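Local coordinates for succinate dehydrogenase subunit A (PDB 7D6V), which binds FAD and, as the flavoprotein subunit of succinate dehydrogenase Sdh1, probably oxidises succinate to fumarate and passes the electrons on toward quinone, at residues R577-V582 / T598-V603; E571-W576 / E619-P624; G237-N242 / G393-P398; V546-A551 / V592-V597. All blocks are in the same frame, centred on the assembly; numbering follows the deposited sequence.

Overall arrangement
Interactions 1, 3 and 4 converge on the two-stranded hairpin 582-585/594-597, while interaction 2 lies farther out. Interaction 3 is buried in the FAD binding domain and is held by strand hydrogen bonds; V582 of interaction 1 packs on its A239 and I241. Interaction 4, also buried, sets helix 532-556 against strand 594-597 through acidic groups and a sulfur, without a hydrogen bond between 546-551 and 592-597 themselves. Interaction 1 joins the loops that enter and leave the hairpin and is partly buried, mixing backbone bonds with apolar contacts. Interaction 2 is a small surface contact, linked to interaction 1 where R577 meets Y622. None of the four touches another subunit.

Interaction 1: R577-V582 / T598-V603; sequences RNTLLV and TPEQQV
L580 and P599 meet through their backbones: L580 N donates to P599 O (3.2 Å), with the donor tilted 18° from the carbonyl plane. The same oxygen also receives a CA-H contact from T579. A second, weak hydrogen bond runs from Q601 N to N578 O (3.4 Å). At the side-chain level, Q601 reaches across with its chain extended beyond CG and brings NE2 to R577 O; the modelled separation is too short for its exact geometry to be trusted. The R577 guanidinium lies nearby but has NH2 bonded to F80 O and makes a cation-pi contact with Y622.

The two loops lead into and out of the antiparallel hairpin 582-585/594-597, whose first backbone pair is V582 with V597, so this contact continues the pairing past the strand ends in irregular form.

Van der Waals contacts lie beside the polar ones. V582 CG2 packs on P599 CG (3.4 Å), the two side chains crossing at about a right angle. L580 CG sits on Q601 CG (3.7 Å) and its CD2 on Q601 CD. L581 CD1 meets T598 CG2 (3.7 Å), and T579 CG2 lies alongside T598 CB (3.9 Å).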
loop_
_atom_site.group_PDB
_atom_site.type_symbol
_atom_site.label_atom_id
_atom_site.label_comp_id
_atom_site.label_asym_id
_atom_site.label_seq_id
_atom_site.Cartn_x
_atom_site.Cartn_y
_atom_site.Cartn_z
ATOM N N ARG A 577 3.517 -31.403 -26.402
ATOM C CA ARG A 577 4.012 -31.042 -25.081
ATOM C C ARG A 577 5.504 -30.792 -25.065
ATOM O O ARG A 577 5.973 -29.961 -24.287
ATOM C CB ARG A 577 3.666 -32.142 -24.069
ATOM C CG ARG A 577 3.735 -31.741 -22.616
ATOM C CD ARG A 577 4.293 -32.881 -21.785
ATOM N NE ARG A 577 5.372 -33.571 -22.481
ATOM C CZ ARG A 577 6.631 -33.148 -22.516
ATOM N NH1 ARG A 577 7.545 -33.842 -23.174
ATOM N NH2 ARG A 577 6.977 -32.030 -21.895
ATOM N N ASN A 578 6.253 -31.494 -25.905
ATOM C CA ASN A 578 7.645 -31.156 -26.183
ATOM C C ASN A 578 7.762 -30.233 -27.393
ATOM O O ASN A 578 8.494 -30.497 -28.343
ATOM C CB ASN A 578 8.457 -32.434 -26.357
ATOM C CG ASN A 578 7.927 -33.320 -27.466
ATOM O OD1 ASN A 578 6.982 -32.963 -28.168
ATOM N ND2 ASN A 578 8.540 -34.486 -27.631
ATOM N N THR A 579 7.020 -29.128 -27.355
ATOM C CA THR A 579 7.084 -28.091 -28.375
ATOM C C THR A 579 6.841 -26.748 -27.707
ATOM O O THR A 579 5.856 -26.588 -26.981
ATOM C CB THR A 579 6.054 -28.327 -29.486
ATOM O OG1 THR A 579 6.157 -29.675 -29.958
ATOM C CG2 THR A 579 6.301 -27.382 -30.645
ATOM N N LEU A 580 7.735 -25.789 -27.947
ATOM C CA LEU A 580 7.668 -24.488 -27.293
ATOM C C LEU A 580 7.158 -23.368 -28.180
ATOM O O LEU A 580 6.589 -22.407 -27.658
ATOM C CB LEU A 580 9.039 -24.086 -26.743
ATOM C CG LEU A 580 9.506 -24.878 -25.527
ATOM C CD1 LEU A 580 10.917 -24.479 -25.148
ATOM C CD2 LEU A 580 8.550 -24.662 -24.370
ATOM N N LEU A 581 7.342 -23.460 -29.497
ATOM C CA LEU A 581 6.744 -22.518 -30.441
ATOM C C LEU A 581 7.268 -21.094 -30.193
ATOM O O LEU A 581 6.576 -20.205 -29.699
ATOM C CB LEU A 581 5.215 -22.625 -30.347
ATOM C CG LEU A 581 4.274 -21.845 -31.243
ATOM C CD1 LEU A 581 4.529 -22.299 -32.657
ATOM C CD2 LEU A 581 2.842 -22.120 -30.850
ATOM N N VAL A 582 8.555 -20.928 -30.523
ATOM C CA VAL A 582 9.358 -19.753 -30.187
ATOM C C VAL A 582 9.150 -18.629 -31.200
ATOM O O VAL A 582 9.112 -18.864 -32.410
ATOM C CB VAL A 582 10.842 -20.157 -30.121
ATOM C CG1 VAL A 582 11.710 -18.962 -29.865
ATOM C CG2 VAL A 582 11.057 -21.211 -29.063
ATOM N N THR A 598 8.746 -23.943 -34.307
ATOM C CA THR A 598 8.366 -25.050 -33.428
ATOM C C THR A 598 9.580 -25.895 -33.056
ATOM O O THR A 598 9.903 -26.868 -33.753
ATOM C CB THR A 598 7.302 -25.911 -34.100
ATOM O OG1 THR A 598 7.860 -26.526 -35.267
ATOM C CG2 THR A 598 6.120 -25.063 -34.520
ATOM N N PRO A 599 10.289 -25.560 -31.981
ATOM C CA PRO A 599 11.366 -26.424 -31.490
ATOM C C PRO A 599 10.889 -27.414 -30.435
ATOM O O PRO A 599 9.847 -27.243 -29.802
ATOM C CB PRO A 599 12.358 -25.431 -30.868
ATOM C CG PRO A 599 11.524 -24.307 -30.467
ATOM C CD PRO A 599 10.434 -24.183 -31.485
ATOM N N GLU A 600 11.697 -28.452 -30.238
ATOM C CA GLU A 600 11.421 -29.483 -29.249
ATOM C C GLU A 600 12.080 -29.151 -27.918
ATOM O O GLU A 600 13.141 -28.524 -27.864
ATOM C CB GLU A 600 11.903 -30.853 -29.730
ATOM C CG GLU A 600 11.417 -31.227 -31.114
ATOM C CD GLU A 600 9.906 -31.263 -31.209
ATOM O OE1 GLU A 600 9.287 -32.139 -30.571
ATOM O OE2 GLU A 600 9.337 -30.411 -31.922
ATOM N N GLN A 601 11.432 -29.579 -26.839
ATOM C CA GLN A 601 11.958 -29.392 -25.498
ATOM C C GLN A 601 13.009 -30.449 -25.175
ATOM O O GLN A 601 13.093 -31.499 -25.816
ATOM C CB GLN A 601 10.836 -29.455 -24.462
ATOM C CG GLN A 601 9.742 -28.427 -24.651
ATOM C CD GLN A 601 8.906 -28.242 -23.404
ATOM O OE1 GLN A 601 9.409 -27.823 -22.363
ATOM N NE2 GLN A 601 7.620 -28.549 -23.503
ATOM N N GLN A 602 13.810 -30.157 -24.156
ATOM C CA GLN A 602 14.833 -31.088 -23.704
ATOM C C GLN A 602 14.188 -32.330 -23.096
ATOM O O GLN A 602 13.103 -32.267 -22.515
ATOM C CB GLN A 602 15.752 -30.411 -22.686
ATOM C CG GLN A 602 16.903 -31.270 -22.202
ATOM C CD GLN A 602 17.842 -31.661 -23.324
ATOM O OE1 GLN A 602 17.832 -32.799 -23.790
ATOM N NE2 GLN A 602 18.662 -30.716 -23.766
ATOM N N VAL A 603 14.865 -33.466 -23.257
ATOM C CA VAL A 603 14.432 -34.776 -22.766
ATOM C C VAL A 603 13.833 -34.620 -21.373
ATOM O O VAL A 603 14.489 -34.068 -20.480
ATOM C CB VAL A 603 15.603 -35.769 -22.767
ATOM C CG1 VAL A 603 15.189 -37.096 -22.161
ATOM C CG2 VAL A 603 16.123 -35.964 -24.181
#

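Interaction 2: E571-W576 / E619-P624; sequences EMDANW and EKYYTP
D573 and N575 face Y621 and T623 respectively, with CA atoms 6.4 Å apart in each pair, and between these residues both chains run in roughly the same direction. Neither segment is regular helix or strand. No hydrogen bond joins the two backbones; their nearest carbonyl oxygens, N575 O and Y621 O, are 4.4 Å apart.

Two side-chain meetings carry the contact. At one, the D573 carboxylate and the Y621 ring lie side by side, pointing the same way, with planes 48° apart. OD2 of D573 comes to CE1 of Y621 (3.7 Å) and nearly as close to CD1 (3.9 Å), so it meets the CD1-CE1 side of the ring obliquely, and both carbons are nearer to it than the phenol oxygen. D573 CB also sits 4.3 Å from K620 O. At the other, N575 CB packs on T623 CG2 (3.7 Å). The methyl reaches this place because T623 carries OG1 between the backbone N and the carbonyl carbon (chi1 64°), which leaves CG2 anti to the carbonyl carbon.

What fixes these groups lies largely around the contact: D573 OD1 forms a salt bridge with R561, and the Y621 ring meets that of F80 with the planes at about 50°. A hydrogen bond from R557 to W576 O anchors the backbone at the end of 571-576. With a small interface of van der Waals touches at the surface and no polar bond across it, the two loops probably owe their relative placement mainly to those neighbours.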
loop_
_atom_site.group_PDB
_atom_site.type_symbol
_atom_site.label_atom_id
_atom_site.label_comp_id
_atom_site.label_asym_id
_atom_site.label_seq_id
_atom_site.Cartn_x
_atom_site.Cartn_y
_atom_site.Cartn_z
ATOM N N GLU A 571 -9.803 -30.778 -27.669
ATOM C CA GLU A 571 -9.152 -31.932 -27.064
ATOM C C GLU A 571 -7.899 -31.450 -26.362
ATOM O O GLU A 571 -6.843 -31.288 -26.976
ATOM C CB GLU A 571 -8.826 -32.982 -28.118
ATOM C CG GLU A 571 -8.623 -34.368 -27.547
ATOM C CD GLU A 571 -9.880 -34.920 -26.908
ATOM O OE1 GLU A 571 -10.988 -34.559 -27.359
ATOM O OE2 GLU A 571 -9.760 -35.718 -25.954
ATOM N N MET A 572 -8.036 -31.188 -25.067
ATOM C CA MET A 572 -6.898 -30.795 -24.259
ATOM C C MET A 572 -5.770 -31.799 -24.420
ATOM O O MET A 572 -6.005 -33.002 -24.570
ATOM C CB MET A 572 -7.294 -30.690 -22.782
ATOM C CG MET A 572 -8.323 -29.617 -22.468
ATOM S SD MET A 572 -7.579 -28.044 -21.996
ATOM C CE MET A 572 -6.506 -28.549 -20.653
ATOM N N ASP A 573 -4.541 -31.295 -24.389
ATOM C CA ASP A 573 -3.364 -32.137 -24.251
ATOM C C ASP A 573 -3.235 -33.115 -25.425
ATOM O O ASP A 573 -3.402 -34.329 -25.289
ATOM C CB ASP A 573 -3.413 -32.881 -22.910
ATOM C CG ASP A 573 -3.495 -31.942 -21.724
ATOM O OD1 ASP A 573 -3.047 -30.787 -21.838
ATOM O OD2 ASP A 573 -4.014 -32.362 -20.671
ATOM N N ALA A 574 -2.956 -32.546 -26.596
ATOM C CA ALA A 574 -2.404 -33.340 -27.686
ATOM C C ALA A 574 -0.990 -33.778 -27.308
ATOM O O ALA A 574 -0.550 -33.608 -26.168
ATOM C CB ALA A 574 -2.406 -32.546 -28.987
ATOM N N ASN A 575 -0.262 -34.384 -28.252
ATOM C CA ASN A 575 1.111 -34.726 -27.895
ATOM C C ASN A 575 1.838 -33.429 -27.556
ATOM O O ASN A 575 2.151 -33.213 -26.385
ATOM C CB ASN A 575 1.805 -35.567 -28.985
ATOM C CG ASN A 575 2.076 -34.809 -30.272
ATOM O OD1 ASN A 575 2.742 -33.776 -30.275
ATOM N ND2 ASN A 575 1.580 -35.343 -31.381
ATOM N N TRP A 576 2.142 -32.579 -28.547
ATOM C CA TRP A 576 2.188 -31.117 -28.438
ATOM C C TRP A 576 2.766 -30.583 -27.130
ATOM O O TRP A 576 2.547 -29.417 -26.789
ATOM C CB TRP A 576 0.782 -30.537 -28.627
ATOM C CG TRP A 576 0.535 -29.883 -29.967
ATOM C CD1 TRP A 576 -0.361 -30.283 -30.915
ATOM C CD2 TRP A 576 1.180 -28.716 -30.495
ATOM N NE1 TRP A 576 -0.310 -29.447 -31.999
ATOM C CE2 TRP A 576 0.627 -28.476 -31.767
ATOM C CE3 TRP A 576 2.171 -27.856 -30.018
ATOM C CZ2 TRP A 576 1.034 -27.412 -32.567
ATOM C CZ3 TRP A 576 2.573 -26.800 -30.815
ATOM C CH2 TRP A 576 2.005 -26.588 -32.074
ATOM N N GLU A 619 0.936 -40.944 -18.301
ATOM C CA GLU A 619 0.387 -41.422 -19.559
ATOM C C GLU A 619 -0.736 -40.539 -20.078
ATOM O O GLU A 619 -1.192 -40.740 -21.206
ATOM C CB GLU A 619 -0.104 -42.858 -19.398
ATOM C CG GLU A 619 0.981 -43.895 -19.609
ATOM C CD GLU A 619 0.444 -45.304 -19.647
ATOM O OE1 GLU A 619 -0.654 -45.537 -19.105
ATOM O OE2 GLU A 619 1.121 -46.180 -20.221
ATOM N N LYS A 620 -1.189 -39.577 -19.283
ATOM C CA LYS A 620 -2.183 -38.613 -19.718
ATOM C C LYS A 620 -1.567 -37.371 -20.346
ATOM O O LYS A 620 -2.307 -36.529 -20.864
ATOM C CB LYS A 620 -3.060 -38.203 -18.532
ATOM C CG LYS A 620 -3.486 -39.364 -17.657
ATOM C CD LYS A 620 -4.440 -38.915 -16.569
ATOM C CE LYS A 620 -3.792 -37.879 -15.673
ATOM N NZ LYS A 620 -4.466 -37.791 -14.350
ATOM N N TYR A 621 -0.242 -37.237 -20.317
ATOM C CA TYR A 621 0.413 -36.024 -20.786
ATOM C C TYR A 621 1.551 -36.326 -21.752
ATOM O O TYR A 621 1.902 -35.485 -22.583
ATOM C CB TYR A 621 0.944 -35.216 -19.603
ATOM C CG TYR A 621 -0.121 -34.752 -18.640
ATOM C CD1 TYR A 621 -0.745 -33.526 -18.806
ATOM C CD2 TYR A 621 -0.497 -35.536 -17.560
ATOM C CE1 TYR A 621 -1.712 -33.095 -17.929
ATOM C CE2 TYR A 621 -1.465 -35.114 -16.678
ATOM C CZ TYR A 621 -2.068 -33.892 -16.867
ATOM O OH TYR A 621 -3.034 -33.464 -15.990
ATOM N N TYR A 622 2.131 -37.515 -21.654
ATOM C CA TYR A 622 3.321 -37.864 -22.411
ATOM C C TYR A 622 3.012 -38.958 -23.421
ATOM O O TYR A 622 2.161 -39.821 -23.191
ATOM C CB TYR A 622 4.447 -38.334 -21.484
ATOM C CG TYR A 622 5.143 -37.227 -20.730
ATOM C CD1 TYR A 622 6.438 -36.856 -21.046
ATOM C CD2 TYR A 622 4.507 -36.562 -19.695
ATOM C CE1 TYR A 622 7.075 -35.847 -20.363
ATOM C CE2 TYR A 622 5.137 -35.554 -19.004
ATOM C CZ TYR A 622 6.420 -35.200 -19.342
ATOM O OH TYR A 622 7.051 -34.194 -18.654
ATOM N N THR A 623 3.716 -38.908 -24.548
ATOM C CA THR A 623 3.706 -40.007 -25.491
ATOM C C THR A 623 4.449 -41.194 -24.886
ATOM O O THR A 623 5.195 -41.038 -23.916
ATOM C CB THR A 623 4.359 -39.587 -26.808
ATOM O OG1 THR A 623 5.741 -39.292 -26.585
ATOM C CG2 THR A 623 3.675 -38.358 -27.376
ATOM N N PRO A 624 4.267 -42.402 -25.433
ATOM C CA PRO A 624 5.018 -43.552 -24.905
ATOM C C PRO A 624 6.507 -43.431 -25.187
ATOM O O PRO A 624 7.125 -44.321 -25.780
ATOM C CB PRO A 624 4.400 -44.749 -25.638
ATOM C CG PRO A 624 3.689 -44.168 -26.809
ATOM C CD PRO A 624 3.219 -42.822 -26.377
#

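Interaction 3: G237-N242 / G393-P398; sequences GSALIN and GIEVDP
I241 and G393 form a hydrogen-bonded antiparallel beta pair, with I241 N donating to G393 O (2.9 Å) and G393 N to I241 O (3.0 Å), both nearly along the C=O axis. The next pair, L240 with I394, is of the non-hydrogen-bonded kind, with CA atoms 4.5 Å apart. Short strand 240-241 is thereby added to the end of strand 383-395, in a mixed sheet of the FAD binding domain. G393 O also receives a CA-H contact from L240 (CA to O 3.2 Å).

The extended E395 side chain crosses that of I241 at about a right angle: its CB rests on I241 CG2, and with CG anti to the backbone N (chi1 -170°) CG does so too, so the methyl bears against the aliphatic part of the glutamate. The L240 and I394 side chains diverge at their roots, yet L240 CD1 still reaches I394 CG1 (4.1 Å).

Farther out, strand 582-585 covers A239, I241 and E395 through V582, and backbone bonds of L240 with C583 tie this edge to the C-terminal region. I394 bonds through its backbone to C414 and G416, packs on A233 of helix 230-236, and has its side chain about 10 Å from the bound FAD. G237, with a phi of 129°, turns the chain out of that helix toward the strand. Where the segments part, E395 N still donates to A239 O (3.0 Å), and the N-H...O angle is 169°.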
loop_
_atom_site.group_PDB
_atom_site.type_symbol
_atom_site.label_atom_id
_atom_site.label_comp_id
_atom_site.label_asym_id
_atom_site.label_seq_id
_atom_site.Cartn_x
_atom_site.Cartn_y
_atom_site.Cartn_z
ATOM N N GLY A 237 17.274 -9.149 -30.123
ATOM C CA GLY A 237 17.630 -10.340 -30.867
ATOM C C GLY A 237 17.400 -11.632 -30.116
ATOM O O GLY A 237 17.799 -12.704 -30.579
ATOM N N SER A 238 16.759 -11.544 -28.959
ATOM C CA SER A 238 16.422 -12.731 -28.187
ATOM C C SER A 238 15.104 -13.301 -28.702
ATOM O O SER A 238 14.576 -12.888 -29.737
ATOM C CB SER A 238 16.367 -12.400 -26.701
ATOM O OG SER A 238 17.547 -11.741 -26.288
ATOM N N ALA A 239 14.553 -14.262 -27.972
ATOM C CA ALA A 239 13.378 -14.993 -28.411
ATOM C C ALA A 239 12.358 -15.058 -27.286
ATOM O O ALA A 239 12.690 -14.925 -26.106
ATOM C CB ALA A 239 13.753 -16.400 -28.868
ATOM N N LEU A 240 11.104 -15.264 -27.673
ATOM C CA LEU A 240 9.992 -15.377 -26.745
ATOM C C LEU A 240 9.358 -16.753 -26.890
ATOM O O LEU A 240 9.316 -17.318 -27.985
ATOM C CB LEU A 240 8.949 -14.283 -27.003
ATOM C CG LEU A 240 9.003 -12.991 -26.185
ATOM C CD1 LEU A 240 10.378 -12.367 -26.215
ATOM C CD2 LEU A 240 7.979 -12.013 -26.719
ATOM N N ILE A 241 8.875 -17.297 -25.775
ATOM C CA ILE A 241 8.237 -18.606 -25.765
ATOM C C ILE A 241 6.906 -18.504 -25.037
ATOM O O ILE A 241 6.697 -17.630 -24.196
ATOM C CB ILE A 241 9.112 -19.691 -25.104
ATOM C CG1 ILE A 241 9.506 -19.277 -23.687
ATOM C CG2 ILE A 241 10.346 -19.953 -25.923
ATOM C CD1 ILE A 241 10.014 -20.419 -22.849
ATOM N N ASN A 242 6.004 -19.425 -25.377
ATOM C CA ASN A 242 4.739 -19.615 -24.666
ATOM C C ASN A 242 3.906 -18.340 -24.611
ATOM O O ASN A 242 3.204 -18.092 -23.631
ATOM C CB ASN A 242 4.979 -20.146 -23.252
ATOM C CG ASN A 242 5.613 -21.513 -23.246
ATOM O OD1 ASN A 242 5.617 -22.211 -24.257
ATOM N ND2 ASN A 242 6.159 -21.904 -22.106
ATOM N N GLY A 393 7.226 -15.442 -22.157
ATOM C CA GLY A 393 8.221 -14.408 -21.962
ATOM C C GLY A 393 9.518 -14.774 -22.657
ATOM O O GLY A 393 9.540 -15.607 -23.557
ATOM N N ILE A 394 10.591 -14.129 -22.205
ATOM C CA ILE A 394 11.899 -14.315 -22.817
ATOM C C ILE A 394 12.424 -15.704 -22.482
ATOM O O ILE A 394 12.441 -16.116 -21.316
ATOM C CB ILE A 394 12.866 -13.220 -22.349
ATOM C CG1 ILE A 394 12.285 -11.843 -22.657
ATOM C CG2 ILE A 394 14.211 -13.373 -23.024
ATOM C CD1 ILE A 394 12.547 -10.823 -21.593
ATOM N N GLU A 395 12.849 -16.434 -23.508
ATOM C CA GLU A 395 13.390 -17.775 -23.327
ATOM C C GLU A 395 14.733 -17.685 -22.611
ATOM O O GLU A 395 15.688 -17.108 -23.137
ATOM C CB GLU A 395 13.530 -18.466 -24.678
ATOM C CG GLU A 395 13.845 -19.939 -24.588
ATOM C CD GLU A 395 14.100 -20.554 -25.943
ATOM O OE1 GLU A 395 14.701 -19.875 -26.799
ATOM O OE2 GLU A 395 13.696 -21.715 -26.157
ATOM N N VAL A 396 14.808 -18.257 -21.413
ATOM C CA VAL A 396 15.977 -18.126 -20.559
ATOM C C VAL A 396 16.724 -19.451 -20.522
ATOM O O VAL A 396 16.173 -20.521 -20.794
ATOM C CB VAL A 396 15.601 -17.698 -19.124
ATOM C CG1 VAL A 396 14.897 -16.368 -19.121
ATOM C CG2 VAL A 396 14.731 -18.749 -18.469
ATOM N N ASP A 397 18.001 -19.366 -20.192
ATOM C CA ASP A 397 18.705 -20.520 -19.659
ATOM C C ASP A 397 18.193 -20.777 -18.248
ATOM O O ASP A 397 18.050 -19.829 -17.473
ATOM C CB ASP A 397 20.209 -20.276 -19.651
ATOM C CG ASP A 397 21.002 -21.531 -19.369
ATOM O OD1 ASP A 397 21.282 -21.803 -18.184
ATOM O OD2 ASP A 397 21.344 -22.248 -20.329
ATOM N N PRO A 398 17.847 -22.015 -17.893
ATOM C CA PRO A 398 17.290 -22.239 -16.546
ATOM C C PRO A 398 18.245 -21.877 -15.416
ATOM O O PRO A 398 17.829 -21.233 -14.445
ATOM C CB PRO A 398 16.938 -23.735 -16.555
ATOM C CG PRO A 398 17.582 -24.305 -17.774
ATOM C CD PRO A 398 17.726 -23.201 -18.752
#

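Interaction 4: V546-A551 / V592-V597; sequences VSECVA and VPDVTV
E548 stretches its chain toward D594 with CG anti to the backbone N (chi1 -163°), while D594 turns its own CG anti to the carbonyl carbon (chi1 -50°), and the carboxylates meet with their planes 77° apart. OE2 of E548 lies 3.5 Å from OD1 of D594; both are acceptors, and no hydrogen bond joins them. OE1 of E548 meanwhile lies beside P593 CA (3.8 Å). The other carboxylate oxygen of D594, OD2, is approached from the same turn of helix by C549 SG (3.3 Å), so the aspartate has glutamate at one oxygen and sulfur at the other.

Two like charges this close and buried would be expected to repel each other, and the nearby lysines probably offset much of that. K516 forms a salt bridge with E548 OE2. K552, one helical turn beyond E548, donates to D594 O and makes a long, weak ion pair with E548 OE1.

The contact thus lays helix 532-556, in the C-terminal region of the flavoprotein, over strand 594-597. That strand pairs through its backbone with strand 582-585, whose V585 touches D594 and whose C583 touches C549. L234 of helix 230-236, from the FAD binding domain, packs against both C549 and D594.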
loop_
_atom_site.group_PDB
_atom_site.type_symbol
_atom_site.label_atom_id
_atom_site.label_comp_id
_atom_site.label_asym_id
_atom_site.label_seq_id
_atom_site.Cartn_x
_atom_site.Cartn_y
_atom_site.Cartn_z
ATOM N N VAL A 546 4.058 -7.152 -29.177
ATOM C CA VAL A 546 3.679 -8.247 -28.290
ATOM C C VAL A 546 2.333 -8.832 -28.701
ATOM O O VAL A 546 2.129 -10.050 -28.641
ATOM C CB VAL A 546 3.677 -7.766 -26.828
ATOM C CG1 VAL A 546 3.012 -8.787 -25.928
ATOM C CG2 VAL A 546 5.098 -7.503 -26.366
ATOM N N SER A 547 1.395 -7.981 -29.128
ATOM C CA SER A 547 0.100 -8.476 -29.580
ATOM C C SER A 547 0.241 -9.352 -30.817
ATOM O O SER A 547 -0.414 -10.396 -30.923
ATOM C CB SER A 547 -0.841 -7.306 -29.855
ATOM O OG SER A 547 -0.912 -6.443 -28.737
ATOM N N GLU A 548 1.087 -8.942 -31.766
ATOM C CA GLU A 548 1.321 -9.781 -32.938
ATOM C C GLU A 548 1.897 -11.133 -32.540
ATOM O O GLU A 548 1.471 -12.178 -33.055
ATOM C CB GLU A 548 2.252 -9.070 -33.920
ATOM C CG GLU A 548 2.246 -9.657 -35.321
ATOM C CD GLU A 548 3.269 -9.004 -36.232
ATOM O OE1 GLU A 548 3.619 -9.608 -37.268
ATOM O OE2 GLU A 548 3.724 -7.884 -35.916
ATOM N N CYS A 549 2.858 -11.135 -31.612
ATOM C CA CYS A 549 3.445 -12.396 -31.164
ATOM C C CYS A 549 2.394 -13.300 -30.529
ATOM O O CYS A 549 2.322 -14.500 -30.828
ATOM C CB CYS A 549 4.581 -12.122 -30.178
ATOM S SG CYS A 549 6.166 -11.776 -30.944
ATOM N N VAL A 550 1.568 -12.733 -29.647
ATOM C CA VAL A 550 0.548 -13.518 -28.955
ATOM C C VAL A 550 -0.441 -14.106 -29.953
ATOM O O VAL A 550 -0.795 -15.290 -29.880
ATOM C CB VAL A 550 -0.165 -12.656 -27.897
ATOM C CG1 VAL A 550 -1.379 -13.380 -27.355
ATOM C CG2 VAL A 550 0.785 -12.309 -26.771
ATOM N N ALA A 551 -0.897 -13.288 -30.905
ATOM C CA ALA A 551 -1.876 -13.762 -31.874
ATOM C C ALA A 551 -1.305 -14.869 -32.751
ATOM O O ALA A 551 -1.983 -15.867 -33.021
ATOM C CB ALA A 551 -2.370 -12.599 -32.730
ATOM N N VAL A 592 8.435 -4.257 -36.178
ATOM C CA VAL A 592 8.957 -5.377 -36.953
ATOM C C VAL A 592 7.956 -6.527 -36.999
ATOM O O VAL A 592 7.101 -6.642 -36.111
ATOM C CB VAL A 592 10.307 -5.828 -36.380
ATOM C CG1 VAL A 592 11.311 -4.705 -36.485
ATOM C CG2 VAL A 592 10.138 -6.191 -34.932
ATOM N N PRO A 593 8.005 -7.376 -38.021
ATOM C CA PRO A 593 7.182 -8.585 -38.037
ATOM C C PRO A 593 7.903 -9.767 -37.403
ATOM O O PRO A 593 9.130 -9.811 -37.307
ATOM C CB PRO A 593 6.942 -8.827 -39.534
ATOM C CG PRO A 593 8.086 -8.185 -40.220
ATOM C CD PRO A 593 8.700 -7.162 -39.298
ATOM N N ASP A 594 7.104 -10.737 -36.968
ATOM C CA ASP A 594 7.603 -11.879 -36.221
ATOM C C ASP A 594 7.353 -13.178 -36.973
ATOM O O ASP A 594 6.384 -13.309 -37.725
ATOM C CB ASP A 594 6.952 -11.962 -34.841
ATOM C CG ASP A 594 7.003 -10.649 -34.100
ATOM O OD1 ASP A 594 6.056 -9.847 -34.245
ATOM O OD2 ASP A 594 7.988 -10.417 -33.369
ATOM N N VAL A 595 8.250 -14.133 -36.756
ATOM C CA VAL A 595 8.105 -15.502 -37.230
ATOM C C VAL A 595 8.105 -16.415 -36.014
ATOM O O VAL A 595 8.953 -16.270 -35.125
ATOM C CB VAL A 595 9.226 -15.889 -38.212
ATOM C CG1 VAL A 595 9.357 -17.395 -38.309
ATOM C CG2 VAL A 595 8.944 -15.305 -39.574
ATOM N N THR A 596 7.142 -17.330 -35.962
ATOM C CA THR A 596 7.029 -18.296 -34.880
ATOM C C THR A 596 7.388 -19.680 -35.405
ATOM O O THR A 596 6.861 -20.116 -36.433
ATOM C CB THR A 596 5.617 -18.288 -34.290
ATOM O OG1 THR A 596 5.193 -16.935 -34.096
ATOM C CG2 THR A 596 5.612 -18.968 -32.948
ATOM N N VAL A 597 8.286 -20.362 -34.697
ATOM C CA VAL A 597 8.835 -21.647 -35.107
ATOM C C VAL A 597 8.487 -22.666 -34.021
ATOM O O VAL A 597 7.984 -22.318 -32.957
ATOM C CB VAL A 597 10.359 -21.566 -35.346
ATOM C CG1 VAL A 597 10.881 -22.782 -36.104
ATOM C CG2 VAL A 597 10.711 -20.287 -36.088
#